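Lin0431 protein (Listeria innocua, PDB 3LD7) is of unknown function but belongs to the NusG domain II family, this chain being a mainly beta-stranded fragment of the longer protein. Local coordinates at residues A10-N15 / E31-K36; Q41-E46 / K55-P60; T25-N30 / M45-E50; S59-G64 / C79-V84. All coordinates share one frame; numbering follows the deposited sequence. Where two conformers were deposited one is given.

Overall arrangement
Two antiparallel sheets, one of strands 17-23, 8-14, 84-90 and 76-79, the other of 30-36, 42-48 and 51-57, carry the four contacts. Contact 1 joins the sheets, its centre about 6 Å from the centre of the chain; it is mostly apolar, with one side-chain hydrogen bond. Contact 2 is a hairpin inside the three-stranded sheet, combining backbone bonds with polar side chains. Like contacts 1 and 4 it is partly buried. Contact 3, at the far end of strand 42-48, is a surface contact joined by two backbone-donor hydrogen bonds and two bridging waters. Contact 4 shares Ser-59 and Pro-60 with contact 2 and packs two loops without a direct hydrogen bond, about 22 Å from contact 3, centre to centre.

Contact 1. Residues A10-N15 / E31-K36; sequences AIISQN and EQFTIK
Ile-12 and Ile-35 make the apolar part of this contact, methyl against methyl: CG2 of Ile-12 stands 3.7 Å from CD1 of Ile-35. In Ile-12 the CG2 branch is anti to the backbone N, and it also reaches the neighbourhood of Phe-33, whose ring atom CZ is 4.4 Å from Ile-12 CG2. The methyl lies at the ring edge, close to the ring plane, so the aromatic face is not used here; the guanidinium of Arg-20 makes a cation-pi interaction with the same ring.

The two strands run roughly in the same direction, 30° apart, but their axes come no closer than 9.1 Å. At that spacing no backbone pairing is possible, and the arrangement is that of two sheets packed through side chains. Strand 8-14 is an inner strand of the four-stranded antiparallel sheet and strand 30-36 an outermost strand of the three-stranded one; Ile-19, from the strand beside 8-14, touches both Gln-14 and Ile-35.

The polar part is a single hydrogen bond, from Gln-14 NE2 to Lys-36 O at 3.0 Å, with an N-H...O angle of 156°. CG of Gln-14 is anti to the backbone N and the chain stays extended beyond it, sliding past Ile-35 in the opposite direction. On the way its amide carbon CD comes within 3.7 Å of Ile-35 CG2. The acceptor lies near the plane of the Gln-14 amide, whereas NE2 sits well above the carbonyl plane of Lys-36, 57° out of it.

Contact 2. Residues Q41-E46 / K55-P60; sequences QYNLME and KEDNSP
Tyr-42 and Glu-56 are joined by a very short hydrogen bond, Tyr-42 OH donating to Glu-56 OE2 at 2.5 Å. The two belong to the beta hairpin of strands 42-48 and 51-57; the antiparallel axes of its segments 42-46 and 55-57 approach to 4.8 Å. Glu-56 OE2 lies at the edge of the tyrosine ring, near its plane, while the carboxylate is turned almost perpendicular to the ring (84°). A water donates to the same hydroxyl and, weakly, to Asp-57 O.

The backbone is held by Leu-44 N to Glu-56 O and by Lys-55 N to Leu-44 O, both 2.8 Å. Lys-55 and Glu-56 thus both face Leu-44, the pattern of a classic beta bulge. Beyond the strand end, Tyr-42 N gives a hydrogen bond to Asn-58 OD1 at 3.1 Å, and ND2 of Asn-58 is bound to Ala-40 O, so both ends of this amide are engaged. Asp-57 OD1 accepts from Ser-59 N, closing an Asx turn, and from Ser-59 OG; both donors come from the same face of the carboxylate.

At the other end, OE1 of Glu-46 forms a salt bridge with Arg-53. The Lys-55 ammonium reaches Glu-46 OE2 through a water, and the extended lysine chain passes Glu-46 with CD 3.3 Å from OE1.

The tyrosine ring takes a large part of the packing. Asn-58 CG approaches Tyr-42 CE1 to 3.5 Å. Over one face of the ring Asp-57 CA forms a CH-pi contact, 4.2 Å from the Tyr-42 centroid and 27° off the normal.

Contact 3. Residues T25-N30 / M45-E50; sequences TGHKGN and MEVDGE
Glu-50 reaches across to Gly-26, its carboxylate turned so that the amide comes in above the plane: Gly-26 N donates to Glu-50 OE2 at 2.8 Å and nearly straight (163°), 60° out of that plane. CG of Glu-50 is anti to the carbonyl carbon, and the chain runs on extended toward the loop. Two waters widen the grip. One joins Glu-50 OE1 to Thr-25 OG1, a hydroxyl that is also bonded to Val-8 N; the other donates to Glu-50 OE2 and to His-27 O while accepting from Lys-28 NZ. The lysine charge, 5.1 Å from OE2 measured from NZ, would still be expected to help stabilise the carboxylate.

His-27 has its CG anti to the backbone N, and the valine methyl CG1 of Val-47 packs obliquely against its ring. Asn-30 is set between Glu-46 and Asp-48, its amide plane inclined 64° to the carboxylate of the first; CB of Asn-30 comes 3.6 Å from Asp-48 OD1.

Asn-30 and Asp-48 form a non-hydrogen-bonded antiparallel pair, where strands 30-36 and 42-48 meet the loop. The antiparallel pairing is carried one step past the strand ends by Gly-49 N, which bonds to Gly-29 O at 3.0 Å; Asn-30 CA makes a CA-H...O contact with Val-47 O at 3.3 Å. Gly-26, Gly-29 and Gly-49 all have positive phi, backbone conformations that glycine takes more readily than other residues.

The loop between strands 17-23 and 30-36 is thereby laid against the end of strand 42-48, where Val-47 also packs on Ile-52 of strand 51-57 and Leu-24 of the loop.

Contact 4. Residues S59-G64 / C79-V84; sequences SPDQVG and CLPHKV
The His-82 ring receives Ser-59 CB over one face, 3.9 Å above the plane and offset toward the rim. With the methylene 4.2 Å from the His-82 centroid and 20° off the normal, this is a CH-pi contact. Ser-59 CB also meets Cys-79 SG at 3.6 Å, the sulphur being anti to its backbone N (chi1 177°).

Two prolines lie alongside, sliding past each other in opposite directions with Pro-60 CD 3.8 Å from Pro-81 CB. Asp-61 meets Pro-81 tip to tip, its OD1 3.5 Å from Pro-81 CG. The other oxygen, OD2, accepts from a water that accepts from Leu-80 N, each bond 2.8 Å.

The first loop is shaped from within: Ser-59 OG, which donates to Asp-57 OD1, accepts from Gln-62 N in an ST motif, and Gln-62 NE2 binds Ser-59 O nearly straight. Gln-62 is the N-cap of helix 63-67. The second connects strands 76-79 and 84-90 by a type I turn from Leu-80 to Lys-83, with a G1 bulge where Lys-83 and Val-84 face Cys-79.

With no direct hydrogen bond, what joins the loops is van der Waals contact, the CH-pi contact and the bridging water.

Contact 1. Residues A10-N15 / E31-K36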
loop_
_atom_site.group_PDB
_atom_site.type_symbol
_atom_site.label_atom_id
_atom_site.label_comp_id
_atom_site.label_asym_id
_atom_site.label_seq_id
_atom_site.Cartn_x
_atom_site.Cartn_y
_atom_site.Cartn_z
ATOM N N ALA A 10 -7.063 4.231 1.964
ATOM C CA ALA A 10 -5.643 3.958 1.961
ATOM C C ALA A 10 -4.936 5.014 1.124
ATOM O O ALA A 10 -5.275 5.230 -0.045
ATOM C CB ALA A 10 -5.377 2.582 1.398
ATOM N N ILE A 11 -3.944 5.669 1.723
ATOM C CA ILE A 11 -3.158 6.683 1.041
ATOM C C ILE A 11 -1.808 6.061 0.720
ATOM O O ILE A 11 -1.066 5.645 1.617
ATOM C CB ILE A 11 -2.977 7.961 1.911
ATOM C CG1 ILE A 11 -4.313 8.404 2.520
ATOM C CG2 ILE A 11 -2.278 9.081 1.105
ATOM C CD1 ILE A 11 -5.271 8.894 1.539
ATOM N N ILE A 12 -1.499 5.963 -0.560
ATOM C CA ILE A 12 -0.255 5.331 -1.000
ATOM C C ILE A 12 0.655 6.374 -1.629
ATOM O O ILE A 12 0.265 7.040 -2.598
ATOM C CB ILE A 12 -0.562 4.219 -2.026
ATOM C CG1 ILE A 12 -1.529 3.181 -1.414
ATOM C CG2 ILE A 12 0.729 3.556 -2.508
ATOM C CD1 ILE A 12 -3.011 3.351 -1.821
ATOM N N SER A 13 1.864 6.508 -1.082
ATOM C CA SER A 13 2.814 7.555 -1.468
ATOM C C SER A 13 4.151 6.975 -1.868
ATOM O O SER A 13 4.530 5.898 -1.411
ATOM C CB SER A 13 3.079 8.493 -0.296
ATOM O OG SER A 13 1.907 9.202 0.069
ATOM N N GLN A 14 4.878 7.729 -2.676
ATOM C CA GLN A 14 6.258 7.397 -3.001
ATOM C C GLN A 14 7.059 8.695 -2.841
ATOM O O GLN A 14 6.743 9.719 -3.466
ATOM C CB GLN A 14 6.334 6.897 -4.439
ATOM C CG GLN A 14 7.729 6.616 -4.952
ATOM C CD GLN A 14 7.743 6.473 -6.485
ATOM O OE1 GLN A 14 7.072 7.233 -7.214
ATOM N NE2 GLN A 14 8.520 5.525 -6.977
ATOM N N ASN A 15 8.072 8.653 -1.972
ATOM C CA ASN A 15 8.824 9.843 -1.565
ATOM C C ASN A 15 7.931 10.989 -1.080
ATOM O O ASN A 15 8.189 12.177 -1.352
ATOM C CB ASN A 15 9.792 10.298 -2.644
ATOM C CG ASN A 15 10.879 11.227 -2.089
ATOM O OD1 ASN A 15 11.234 11.157 -0.901
ATOM N ND2 ASN A 15 11.397 12.107 -2.939
ATOM N N GLU A 31 -7.415 -5.491 -7.371
ATOM C CA GLU A 31 -6.711 -4.566 -8.223
ATOM C C GLU A 31 -5.251 -4.611 -7.864
ATOM O O GLU A 31 -4.898 -4.605 -6.676
ATOM C CB GLU A 31 -7.223 -3.138 -7.992
ATOM C CG GLU A 31 -6.565 -2.147 -8.926
ATOM C CD GLU A 31 -6.356 -0.755 -8.352
ATOM O OE1 GLU A 31 -7.118 -0.316 -7.454
ATOM O OE2 GLU A 31 -5.410 -0.097 -8.838
ATOM N N GLN A 32 -4.396 -4.640 -8.883
ATOM C CA GLN A 32 -2.970 -4.551 -8.648
ATOM C C GLN A 32 -2.387 -3.404 -9.439
ATOM O O GLN A 32 -2.772 -3.161 -10.591
ATOM C CB GLN A 32 -2.283 -5.862 -8.992
ATOM C CG GLN A 32 -2.718 -6.971 -8.034
ATOM C CD GLN A 32 -2.229 -8.349 -8.413
ATOM O OE1 GLN A 32 -1.169 -8.502 -9.023
ATOM N NE2 GLN A 32 -3.014 -9.374 -8.055
ATOM N N PHE A 33 -1.447 -2.693 -8.828
ATOM C CA PHE A 33 -0.730 -1.657 -9.571
ATOM C C PHE A 33 0.710 -1.636 -9.106
ATOM O O PHE A 33 0.991 -1.994 -7.960
ATOM C CB PHE A 33 -1.422 -0.269 -9.482
ATOM C CG PHE A 33 -1.493 0.315 -8.090
ATOM C CD1 PHE A 33 -2.508 -0.033 -7.216
ATOM C CD2 PHE A 33 -0.517 1.217 -7.656
ATOM C CE1 PHE A 33 -2.570 0.531 -5.921
ATOM C CE2 PHE A 33 -0.575 1.766 -6.383
ATOM C CZ PHE A 33 -1.603 1.413 -5.508
ATOM N N THR A 34 1.620 -1.260 -9.999
ATOM C CA THR A 34 3.038 -1.223 -9.660
ATOM C C THR A 34 3.544 0.197 -9.506
ATOM O O THR A 34 3.308 1.054 -10.363
ATOM C CB THR A 34 3.874 -1.946 -10.719
ATOM O OG1 THR A 34 3.433 -3.306 -10.815
ATOM C CG2 THR A 34 5.339 -1.927 -10.364
ATOM N N ILE A 35 4.230 0.444 -8.395
ATOM C CA ILE A 35 4.944 1.696 -8.195
ATOM C C ILE A 35 6.369 1.476 -8.633
ATOM O O ILE A 35 7.074 0.605 -8.104
ATOM C CB ILE A 35 4.933 2.108 -6.711
ATOM C CG1 ILE A 35 3.500 2.252 -6.242
ATOM C CG2 ILE A 35 5.729 3.395 -6.513
ATOM C CD1 ILE A 35 3.406 2.504 -4.766
ATOM N N LYS A 36 6.782 2.224 -9.643
ATOM C CA LYS A 36 8.123 2.048 -10.170
ATOM C C LYS A 36 9.045 3.125 -9.669
ATOM O O LYS A 36 8.760 4.331 -9.737
ATOM C CB LYS A 36 8.108 2.017 -11.693
ATOM C CG LYS A 36 7.471 0.736 -12.201
ATOM C CD LYS A 36 7.324 0.715 -13.710
ATOM C CE LYS A 36 6.925 -0.679 -14.177
ATOM N NZ LYS A 36 7.883 -1.708 -13.652
#

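Contact 2. Residues Q41-E46 / K55-P60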
loop_
_atom_site.group_PDB
_atom_site.type_symbol
_atom_site.label_atom_id
_atom_site.label_comp_id
_atom_site.label_asym_id
_atom_site.label_seq_id
_atom_site.Cartn_x
_atom_site.Cartn_y
_atom_site.Cartn_z
ATOM N N GLN A 41 13.850 -0.605 -9.057
ATOM C CA GLN A 41 13.007 -0.723 -7.884
ATOM C C GLN A 41 11.528 -0.771 -8.256
ATOM O O GLN A 41 11.048 0.036 -9.075
ATOM C CB GLN A 41 13.236 0.452 -6.934
ATOM C CG GLN A 41 14.699 0.639 -6.536
ATOM C CD GLN A 41 14.997 2.075 -6.147
ATOM O OE1 GLN A 41 16.061 2.595 -6.429
ATOM N NE2 GLN A 41 14.041 2.715 -5.478
ATOM N N TYR A 42 10.804 -1.718 -7.677
ATOM C CA TYR A 42 9.363 -1.725 -7.835
ATOM C C TYR A 42 8.668 -2.228 -6.585
ATOM O O TYR A 42 9.270 -2.911 -5.757
ATOM C CB TYR A 42 8.936 -2.594 -9.043
ATOM C CG TYR A 42 9.013 -4.082 -8.762
ATOM C CD1 TYR A 42 10.209 -4.761 -8.896
ATOM C CD2 TYR A 42 7.892 -4.798 -8.363
ATOM C CE1 TYR A 42 10.311 -6.106 -8.618
ATOM C CE2 TYR A 42 7.972 -6.152 -8.088
ATOM C CZ TYR A 42 9.194 -6.805 -8.227
ATOM O OH TYR A 42 9.310 -8.154 -7.963
ATOM N N ASN A 43 7.386 -1.899 -6.474
ATOM C CA ASN A 43 6.496 -2.495 -5.477
ATOM C C ASN A 43 5.191 -2.787 -6.153
ATOM O O ASN A 43 4.546 -1.873 -6.705
ATOM C CB ASN A 43 6.229 -1.564 -4.267
ATOM C CG ASN A 43 7.494 -1.269 -3.458
ATOM O OD1 ASN A 43 7.777 -1.883 -2.398
ATOM N ND2 ASN A 43 8.233 -0.337 -3.925
ATOM N N LEU A 44 4.794 -4.052 -6.103
ATOM C CA LEU A 44 3.511 -4.478 -6.649
ATOM C C LEU A 44 2.480 -4.395 -5.541
ATOM O O LEU A 44 2.537 -5.153 -4.566
ATOM C CB LEU A 44 3.618 -5.894 -7.180
ATOM C CG LEU A 44 2.370 -6.480 -7.836
ATOM C CD1 LEU A 44 1.835 -5.590 -8.955
ATOM C CD2 LEU A 44 2.712 -7.852 -8.345
HETATM N N MSE A 45 1.581 -3.419 -5.662
HETATM C CA MSE A 45 0.537 -3.183 -4.679
HETATM C C MSE A 45 -0.693 -3.981 -5.044
HETATM O O MSE A 45 -1.004 -4.144 -6.226
HETATM C CB MSE A 45 0.163 -1.690 -4.689
HETATM C CG MSE A 45 1.373 -0.761 -4.555
HETATM SE SE MSE A 45 2.497 -1.099 -3.009
HETATM C CE MSE A 45 1.089 -1.058 -1.620
ATOM N N GLU A 46 -1.413 -4.439 -4.027
ATOM C CA GLU A 46 -2.603 -5.241 -4.250
ATOM C C GLU A 46 -3.685 -4.794 -3.300
ATOM O O GLU A 46 -3.475 -4.732 -2.087
ATOM C CB GLU A 46 -2.302 -6.739 -4.042
ATOM C CG GLU A 46 -3.502 -7.629 -4.328
ATOM C CD GLU A 46 -3.208 -9.108 -4.088
ATOM O OE1 GLU A 46 -2.099 -9.430 -3.605
ATOM O OE2 GLU A 46 -4.077 -9.948 -4.395
ATOM N N LYS A 55 2.217 -6.851 -2.423
ATOM C CA LYS A 55 2.218 -8.261 -2.777
ATOM C C LYS A 55 3.635 -8.776 -2.975
ATOM O O LYS A 55 3.987 -9.886 -2.522
ATOM C CB LYS A 55 1.391 -8.496 -4.051
ATOM C CG LYS A 55 1.377 -9.957 -4.492
ATOM C CD LYS A 55 0.436 -10.188 -5.657
ATOM C CE LYS A 55 0.395 -11.681 -6.023
ATOM N NZ LYS A 55 -0.583 -11.980 -7.090
ATOM N N GLU A 56 4.457 -7.969 -3.628
ATOM C CA GLU A 56 5.796 -8.400 -3.972
ATOM C C GLU A 56 6.613 -7.173 -4.279
ATOM O O GLU A 56 6.090 -6.177 -4.783
ATOM C CB GLU A 56 5.710 -9.327 -5.190
ATOM C CG GLU A 56 6.990 -9.676 -5.862
ATOM C CD GLU A 56 6.731 -10.167 -7.283
ATOM O OE1 GLU A 56 5.817 -10.991 -7.478
ATOM O OE2 GLU A 56 7.410 -9.695 -8.207
ATOM N N ASP A 57 7.902 -7.224 -3.959
ATOM C CA ASP A 57 8.808 -6.146 -4.333
ATOM C C ASP A 57 10.233 -6.653 -4.322
ATOM O O ASP A 57 10.477 -7.778 -3.855
ATOM C CB ASP A 57 8.614 -4.855 -3.488
ATOM C CG ASP A 57 9.062 -4.985 -2.057
ATOM O OD1 ASP A 57 10.141 -5.569 -1.794
ATOM O OD2 ASP A 57 8.357 -4.415 -1.188
ATOM N N ASN A 58 11.152 -5.873 -4.895
ATOM C CA ASN A 58 12.565 -6.242 -4.866
ATOM C C ASN A 58 13.388 -5.434 -3.871
ATOM O O ASN A 58 14.609 -5.238 -4.040
ATOM C CB ASN A 58 13.179 -6.247 -6.270
ATOM C CG ASN A 58 13.115 -4.904 -6.950
ATOM O OD1 ASN A 58 12.492 -3.967 -6.457
ATOM N ND2 ASN A 58 13.753 -4.813 -8.111
ATOM N N SER A 59 12.721 -4.958 -2.830
ATOM C CA SER A 59 13.448 -4.268 -1.770
ATOM C C SER A 59 14.447 -5.217 -1.119
ATOM O O SER A 59 14.230 -6.433 -1.054
ATOM C CB SER A 59 12.485 -3.692 -0.717
ATOM O OG SER A 59 11.876 -4.711 0.079
ATOM N N PRO A 60 15.562 -4.655 -0.640
ATOM C CA PRO A 60 16.544 -5.522 0.016
ATOM C C PRO A 60 16.053 -6.088 1.348
ATOM O O PRO A 60 16.530 -7.164 1.742
ATOM C CB PRO A 60 17.748 -4.600 0.214
ATOM C CG PRO A 60 17.168 -3.200 0.190
ATOM C CD PRO A 60 16.025 -3.261 -0.780
HETATM O O HOH W 1 11.119 -9.436 -6.549
HETATM O O HOH W 2 -2.934 -12.147 -5.745
#

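Contact 3. Residues T25-N30 / M45-E50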
loop_
_atom_site.group_PDB
_atom_site.type_symbol
_atom_site.label_atom_id
_atom_site.label_comp_id
_atom_site.label_asym_id
_atom_site.label_seq_id
_atom_site.Cartn_x
_atom_site.Cartn_y
_atom_site.Cartn_z
ATOM N N THR A 25 -13.529 0.903 1.950
ATOM C CA THR A 25 -14.784 0.421 2.479
ATOM C C THR A 25 -15.826 0.306 1.358
ATOM O O THR A 25 -16.198 1.296 0.721
ATOM C CB THR A 25 -15.262 1.305 3.640
ATOM O OG1 THR A 25 -14.179 1.468 4.584
ATOM C CG2 THR A 25 -16.448 0.661 4.321
ATOM N N GLY A 26 -16.283 -0.919 1.120
ATOM C CA GLY A 26 -17.165 -1.213 0.009
ATOM C C GLY A 26 -16.438 -1.655 -1.246
ATOM O O GLY A 26 -17.067 -2.012 -2.251
ATOM N N HIS A 27 -15.110 -1.643 -1.212
ATOM C CA HIS A 27 -14.367 -2.127 -2.363
ATOM C C HIS A 27 -14.453 -3.644 -2.502
ATOM O O HIS A 27 -14.297 -4.378 -1.527
ATOM C CB HIS A 27 -12.904 -1.678 -2.333
ATOM C CG HIS A 27 -12.108 -2.239 -3.462
ATOM N ND1 HIS A 27 -12.139 -1.727 -4.744
ATOM C CD2 HIS A 27 -11.345 -3.351 -3.520
ATOM C CE1 HIS A 27 -11.372 -2.469 -5.526
ATOM N NE2 HIS A 27 -10.874 -3.456 -4.801
ATOM N N LYS A 28 -14.766 -4.116 -3.712
ATOM C CA LYS A 28 -14.783 -5.554 -3.968
ATOM C C LYS A 28 -14.055 -5.862 -5.254
ATOM O O LYS A 28 -14.109 -5.085 -6.214
ATOM C CB LYS A 28 -16.225 -6.058 -4.062
ATOM C CG LYS A 28 -16.982 -5.898 -2.742
ATOM C CD LYS A 28 -18.336 -6.586 -2.760
ATOM C CE LYS A 28 -18.882 -6.745 -1.356
ATOM N NZ LYS A 28 -19.079 -5.422 -0.719
ATOM N N GLY A 29 -13.400 -7.017 -5.291
ATOM C CA GLY A 29 -12.579 -7.387 -6.415
ATOM C C GLY A 29 -11.113 -7.188 -6.071
ATOM O O GLY A 29 -10.751 -6.842 -4.940
ATOM N N ASN A 30 -10.270 -7.422 -7.062
ATOM C CA ASN A 30 -8.830 -7.365 -6.885
ATOM C C ASN A 30 -8.245 -6.385 -7.877
ATOM O O ASN A 30 -8.551 -6.430 -9.081
ATOM C CB ASN A 30 -8.246 -8.772 -7.087
ATOM C CG ASN A 30 -6.796 -8.873 -6.654
ATOM O OD1 ASN A 30 -6.493 -9.317 -5.533
ATOM N ND2 ASN A 30 -5.891 -8.462 -7.534
HETATM N N MSE A 45 1.581 -3.419 -5.662
HETATM C CA MSE A 45 0.537 -3.183 -4.679
HETATM C C MSE A 45 -0.693 -3.981 -5.044
HETATM O O MSE A 45 -1.004 -4.144 -6.226
HETATM C CB MSE A 45 0.163 -1.690 -4.689
HETATM C CG MSE A 45 1.373 -0.761 -4.555
HETATM SE SE MSE A 45 2.497 -1.099 -3.009
HETATM C CE MSE A 45 1.089 -1.058 -1.620
ATOM N N GLU A 46 -1.413 -4.439 -4.027
ATOM C CA GLU A 46 -2.603 -5.241 -4.250
ATOM C C GLU A 46 -3.685 -4.794 -3.300
ATOM O O GLU A 46 -3.475 -4.732 -2.087
ATOM C CB GLU A 46 -2.302 -6.739 -4.042
ATOM C CG GLU A 46 -3.502 -7.629 -4.328
ATOM C CD GLU A 46 -3.208 -9.108 -4.088
ATOM O OE1 GLU A 46 -2.099 -9.430 -3.605
ATOM O OE2 GLU A 46 -4.077 -9.948 -4.395
ATOM N N VAL A 47 -4.857 -4.505 -3.857
ATOM C CA VAL A 47 -6.041 -4.264 -3.064
ATOM C C VAL A 47 -6.989 -5.407 -3.354
ATOM O O VAL A 47 -7.306 -5.679 -4.504
ATOM C CB VAL A 47 -6.690 -2.916 -3.429
ATOM C CG1 VAL A 47 -7.965 -2.711 -2.640
ATOM C CG2 VAL A 47 -5.691 -1.787 -3.140
ATOM N N ASP A 48 -7.396 -6.118 -2.314
ATOM C CA ASP A 48 -8.320 -7.221 -2.475
ATOM C C ASP A 48 -9.441 -7.018 -1.482
ATOM O O ASP A 48 -9.213 -7.040 -0.272
ATOM C CB ASP A 48 -7.605 -8.554 -2.223
ATOM C CG ASP A 48 -8.475 -9.743 -2.564
ATOM O OD1 ASP A 48 -8.604 -10.074 -3.761
ATOM O OD2 ASP A 48 -9.025 -10.347 -1.628
ATOM N N GLY A 49 -10.661 -6.797 -1.974
ATOM C CA GLY A 49 -11.734 -6.433 -1.079
ATOM C C GLY A 49 -11.332 -5.177 -0.343
ATOM O O GLY A 49 -10.918 -4.188 -0.973
ATOM N N GLU A 50 -11.455 -5.207 0.987
ATOM C CA GLU A 50 -11.197 -4.006 1.791
ATOM C C GLU A 50 -9.806 -3.983 2.393
ATOM O O GLU A 50 -9.566 -3.264 3.357
ATOM C CB GLU A 50 -12.268 -3.848 2.875
ATOM C CG GLU A 50 -13.654 -3.935 2.262
ATOM C CD GLU A 50 -14.780 -3.446 3.157
ATOM O OE1 GLU A 50 -14.565 -3.253 4.385
ATOM O OE2 GLU A 50 -15.904 -3.275 2.611
HETATM O O HOH W 3 -13.235 -0.967 5.316
HETATM O O HOH W 4 -16.301 -4.801 0.348
#

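Contact 4. Residues S59-G64 / C79-V84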
loop_
_atom_site.group_PDB
_atom_site.type_symbol
_atom_site.label_atom_id
_atom_site.label_comp_id
_atom_site.label_asym_id
_atom_site.label_seq_id
_atom_site.Cartn_x
_atom_site.Cartn_y
_atom_site.Cartn_z
ATOM N N SER A 59 12.721 -4.958 -2.830
ATOM C CA SER A 59 13.448 -4.268 -1.770
ATOM C C SER A 59 14.447 -5.217 -1.119
ATOM O O SER A 59 14.230 -6.433 -1.054
ATOM C CB SER A 59 12.485 -3.692 -0.717
ATOM O OG SER A 59 11.876 -4.711 0.079
ATOM N N PRO A 60 15.562 -4.655 -0.640
ATOM C CA PRO A 60 16.544 -5.522 0.016
ATOM C C PRO A 60 16.053 -6.088 1.348
ATOM O O PRO A 60 16.530 -7.164 1.742
ATOM C CB PRO A 60 17.748 -4.600 0.214
ATOM C CG PRO A 60 17.168 -3.200 0.190
ATOM C CD PRO A 60 16.025 -3.261 -0.780
ATOM N N ASP A 61 15.138 -5.391 2.025
ATOM C CA ASP A 61 14.787 -5.748 3.409
ATOM C C ASP A 61 13.459 -6.495 3.528
ATOM O O ASP A 61 13.224 -7.209 4.509
ATOM C CB ASP A 61 14.805 -4.516 4.342
ATOM C CG ASP A 61 13.866 -3.396 3.889
ATOM O OD1 ASP A 61 13.393 -3.439 2.743
ATOM O OD2 ASP A 61 13.628 -2.438 4.674
ATOM N N GLN A 62 12.586 -6.329 2.529
ATOM C CA GLN A 62 11.280 -7.015 2.532
ATOM C C GLN A 62 10.369 -6.704 3.739
ATOM O O GLN A 62 9.427 -7.427 4.017
ATOM C CB GLN A 62 11.461 -8.532 2.391
ATOM C CG GLN A 62 12.132 -8.931 1.105
ATOM C CD GLN A 62 11.221 -8.746 -0.082
ATOM O OE1 GLN A 62 10.134 -9.344 -0.160
ATOM N NE2 GLN A 62 11.652 -7.916 -1.014
ATOM N N VAL A 63 10.632 -5.610 4.431
ATOM C CA VAL A 63 9.877 -5.289 5.632
ATOM C C VAL A 63 8.415 -5.015 5.315
ATOM O O VAL A 63 7.526 -5.486 6.011
ATOM C CB VAL A 63 10.498 -4.065 6.355
ATOM C CG1 VAL A 63 9.523 -3.462 7.365
ATOM C CG2 VAL A 63 11.801 -4.463 6.983
ATOM N N GLY A 64 8.158 -4.262 4.254
ATOM C CA GLY A 64 6.785 -3.922 3.915
ATOM C C GLY A 64 5.995 -5.138 3.468
ATOM O O GLY A 64 4.836 -5.336 3.877
ATOM N N CYS A 79 7.892 0.648 2.914
ATOM C CA CYS A 79 9.048 0.084 2.226
ATOM C C CYS A 79 10.046 1.203 2.160
ATOM O O CYS A 79 10.007 2.040 1.259
ATOM C CB CYS A 79 8.718 -0.426 0.812
ATOM S SG CYS A 79 10.207 -1.052 -0.030
ATOM N N LEU A 80 10.917 1.253 3.168
ATOM C CA LEU A 80 11.829 2.400 3.311
ATOM C C LEU A 80 12.817 2.582 2.136
ATOM O O LEU A 80 12.952 3.674 1.603
ATOM C CB LEU A 80 12.550 2.369 4.669
ATOM C CG LEU A 80 12.412 3.675 5.422
ATOM C CD1 LEU A 80 13.004 3.549 6.785
ATOM C CD2 LEU A 80 13.068 4.813 4.649
ATOM N N PRO A 81 13.468 1.504 1.698
ATOM C CA PRO A 81 14.418 1.664 0.581
ATOM C C PRO A 81 13.788 2.230 -0.680
ATOM O O PRO A 81 14.469 2.928 -1.444
ATOM C CB PRO A 81 14.928 0.229 0.337
ATOM C CG PRO A 81 14.786 -0.423 1.706
ATOM C CD PRO A 81 13.485 0.144 2.252
ATOM N N HIS A 82 12.512 1.925 -0.911
ATOM C CA HIS A 82 11.834 2.455 -2.101
ATOM C C HIS A 82 11.014 3.695 -1.797
ATOM O O HIS A 82 10.328 4.228 -2.687
ATOM C CB HIS A 82 10.937 1.377 -2.707
ATOM C CG HIS A 82 11.700 0.194 -3.232
ATOM N ND1 HIS A 82 11.084 -0.885 -3.829
ATOM C CD2 HIS A 82 13.031 -0.085 -3.243
ATOM C CE1 HIS A 82 11.999 -1.767 -4.204
ATOM N NE2 HIS A 82 13.189 -1.315 -3.838
ATOM N N LYS A 83 11.026 4.126 -0.539
ATOM C CA LYS A 83 10.315 5.349 -0.109
ATOM C C LYS A 83 8.806 5.246 -0.300
ATOM O O LYS A 83 8.108 6.255 -0.536
ATOM C CB LYS A 83 10.881 6.600 -0.795
ATOM C CG LYS A 83 12.416 6.715 -0.643
ATOM C CD LYS A 83 12.928 8.032 -1.195
ATOM C CE LYS A 83 14.443 8.092 -1.107
ATOM N NZ LYS A 83 15.000 9.378 -1.580
ATOM N N VAL A 84 8.296 4.032 -0.173
ATOM C CA VAL A 84 6.869 3.803 -0.361
ATOM C C VAL A 84 6.200 3.709 0.985
ATOM O O VAL A 84 6.703 3.037 1.898
ATOM C CB VAL A 84 6.608 2.528 -1.208
ATOM C CG1 VAL A 84 5.119 2.136 -1.150
ATOM C CG2 VAL A 84 7.037 2.780 -2.668
HETATM O O HOH W 5 11.296 -0.979 4.861
#